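Side-chain contact in pyruvate kinase (Toxoplasma gondii, PDB 3GG8), which catalyses the last step of glycolysis, transferring the phosphate of phosphoenolpyruvate to ADP to give pyruvate and ATP: residues V360-M363 against A364-Y368. Numbering follows the deposited sequence.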
ATOM      1  N   VAL C 360     -33.514  -6.573 -24.376  1.00 33.45           N
ATOM      2  CA  VAL C 360     -32.406  -7.429 -23.934  1.00 33.42           C
ATOM      3  C   VAL C 360     -31.078  -7.003 -24.558  1.00 33.48           C
ATOM      4  O   VAL C 360     -30.049  -6.991 -23.882  1.00 33.60           O
ATOM      5  CB  VAL C 360     -32.641  -8.941 -24.223  1.00 32.95           C
ATOM      6  CG1 VAL C 360     -31.455  -9.763 -23.769  1.00 32.50           C
ATOM      7  CG2 VAL C 360     -33.876  -9.434 -23.541  1.00 32.44           C
ATOM      8  N   GLU C 361     -31.096  -6.672 -25.844  1.00 33.72           N
ATOM      9  CA  GLU C 361     -29.897  -6.164 -26.520  1.00 34.27           C
ATOM     10  C   GLU C 361     -29.417  -4.859 -25.887  1.00 34.18           C
ATOM     11  O   GLU C 361     -28.213  -4.632 -25.752  1.00 34.88           O
ATOM     12  CB  GLU C 361     -30.158  -5.908 -28.013  1.00 34.16           C
ATOM     13  CG  GLU C 361     -30.851  -7.034 -28.767  1.00 35.36           C
ATOM     14  CD  GLU C 361     -30.889  -6.793 -30.271  1.00 35.26           C
ATOM     15  OE1 GLU C 361     -30.559  -7.740 -31.032  1.00 37.18           O
ATOM     16  OE2 GLU C 361     -31.242  -5.669 -30.693  1.00 34.44           O
ATOM     17  N   THR C 362     -30.361  -3.998 -25.532  1.00 34.13           N
ATOM     18  CA  THR C 362     -30.062  -2.682 -24.969  1.00 34.47           C
ATOM     19  C   THR C 362     -29.387  -2.814 -23.602  1.00 35.32           C
ATOM     20  O   THR C 362     -28.388  -2.137 -23.321  1.00 36.11           O
ATOM     21  CB  THR C 362     -31.338  -1.803 -24.907  1.00 34.08           C
ATOM     22  OG1 THR C 362     -31.871  -1.676 -26.228  1.00 32.49           O
ATOM     23  CG2 THR C 362     -31.061  -0.422 -24.332  1.00 33.31           C
ATOM     24  N   MET C 363     -29.906  -3.699 -22.768  1.00 35.34           N
ATOM     25  CA  MET C 363     -29.293  -3.926 -21.472  1.00 36.38           C
ATOM     26  C   MET C 363     -27.917  -4.557 -21.582  1.00 35.57           C
ATOM     27  O   MET C 363     -27.066  -4.276 -20.754  1.00 35.71           O
ATOM     28  CB  MET C 363     -30.184  -4.770 -20.548  1.00 35.91           C
ATOM     29  CG  MET C 363     -29.843  -4.502 -19.073  1.00 36.21           C
ATOM     30  SD  MET C 363     -31.209  -4.822 -17.964  1.00 40.19           S
ATOM     31  CE  MET C 363     -31.275  -6.594 -18.158  1.00 34.31           C
ATOM     32  N   ALA C 364     -27.721  -5.437 -22.566  1.00 35.71           N
ATOM     33  CA  ALA C 364     -26.404  -6.023 -22.864  1.00 35.15           C
ATOM     34  C   ALA C 364     -25.426  -4.927 -23.256  1.00 35.37           C
ATOM     35  O   ALA C 364     -24.270  -4.944 -22.840  1.00 35.70           O
ATOM     36  CB  ALA C 364     -26.514  -7.043 -23.977  1.00 34.91           C
ATOM     37  N   ARG C 365     -25.901  -3.973 -24.057  1.00 35.39           N
ATOM     38  CA  ARG C 365     -25.100  -2.814 -24.461  1.00 35.63           C
ATOM     39  C   ARG C 365     -24.750  -1.930 -23.266  1.00 34.78           C
ATOM     40  O   ARG C 365     -23.612  -1.530 -23.135  1.00 34.53           O
ATOM     41  CB  ARG C 365     -25.824  -1.978 -25.516  1.00 35.61           C
ATOM     42  CG  ARG C 365     -25.722  -2.496 -26.939  1.00 36.88           C
ATOM     43  CD  ARG C 365     -26.363  -1.505 -27.911  1.00 38.24           C
ATOM     44  NE  ARG C 365     -27.741  -1.872 -28.262  1.00 44.95           N
ATOM     45  CZ  ARG C 365     -28.069  -2.647 -29.302  1.00 46.79           C
ATOM     46  NH1 ARG C 365     -29.349  -2.930 -29.549  1.00 47.51           N
ATOM     47  NH2 ARG C 365     -27.121  -3.137 -30.101  1.00 47.77           N
ATOM     48  N   ILE C 366     -25.724  -1.640 -22.399  1.00 34.53           N
ATOM     49  CA  ILE C 366     -25.487  -0.793 -21.215  1.00 34.24           C
ATOM     50  C   ILE C 366     -24.531  -1.490 -20.250  1.00 33.46           C
ATOM     51  O   ILE C 366     -23.682  -0.849 -19.655  1.00 32.84           O
ATOM     52  CB  ILE C 366     -26.774  -0.440 -20.446  1.00 34.21           C
ATOM     53  CG1 ILE C 366     -27.730   0.383 -21.304  1.00 33.77           C
ATOM     54  CG2 ILE C 366     -26.448   0.349 -19.172  1.00 34.50           C
ATOM     55  CD1 ILE C 366     -29.177   0.310 -20.810  1.00 32.23           C
ATOM     56  N   CYS C 367     -24.671  -2.807 -20.122  1.00 32.96           N
ATOM     57  CA  CYS C 367     -23.759  -3.594 -19.293  1.00 32.54           C
ATOM     58  C   CYS C 367     -22.348  -3.472 -19.827  1.00 31.60           C
ATOM     59  O   CYS C 367     -21.425  -3.153 -19.079  1.00 31.25           O
ATOM     60  CB  CYS C 367     -24.175  -5.060 -19.246  1.00 32.69           C
ATOM     61  SG  CYS C 367     -25.573  -5.357 -18.127  1.00 35.71           S
ATOM     62  N   TYR C 368     -22.188  -3.696 -21.130  1.00 30.71           N
ATOM     63  CA  TYR C 368     -20.881  -3.614 -21.739  1.00 30.09           C
ATOM     64  C   TYR C 368     -20.221  -2.277 -21.459  1.00 29.95           C
ATOM     65  O   TYR C 368     -19.053  -2.258 -21.086  1.00 30.24           O
ATOM     66  CB  TYR C 368     -20.917  -3.895 -23.251  1.00 30.09           C
ATOM     67  CG  TYR C 368     -19.540  -3.850 -23.876  1.00 29.83           C
ATOM     68  CD1 TYR C 368     -19.030  -2.652 -24.400  1.00 30.57           C
ATOM     69  CD2 TYR C 368     -18.726  -4.984 -23.908  1.00 29.42           C
ATOM     70  CE1 TYR C 368     -17.746  -2.589 -24.967  1.00 29.96           C
ATOM     71  CE2 TYR C 368     -17.430  -4.932 -24.476  1.00 29.69           C
ATOM     72  CZ  TYR C 368     -16.959  -3.730 -24.997  1.00 29.77           C
ATOM     73  OH  TYR C 368     -15.704  -3.671 -25.562  1.00 31.05           O
TER
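With CG of R365 anti to its carbonyl carbon and beside the backbone N (chi1 -81°), and the chain bending at chi3, the guanidinium folds back along the helix toward E361, whose CG is likewise anti to the carbonyl carbon. The two side chains run side by side in the same direction. NH1 of R365 rests 3.4 Å from CB of E361 and forms a rather long salt bridge, 3.5 Å, to OE2 of E361; the carboxylate and guanidinium planes are 80° apart, so this is not a flat, two-pronged pairing. Arginine suits the place because its long chain can lie along the helix surface while its charge serves two partners: it also makes a cation-pi contact with W33. Glutamate supplies the opposite charge one turn earlier on the same partly exposed flank.

One position further on, CG2 of T362 meets CD1 of I366 at 4.1 Å, while OG1 of T362 turns back to bond I358 O, which satisfies a buried hydroxyl within its own helix. I366, apolar and buried, continues onto A330, V333 and A334 of helix 327-339. On the side toward strand 343-346, M363 and C367 suit a buried face and both pack on V344, with CG of M363 4.5 Å from SG of C367. This is an amphipathic helix following the eighth strand of the pyruvate kinase (beta/alpha)8 barrel, apolar toward the barrel and salt-bridged along a partly exposed flank.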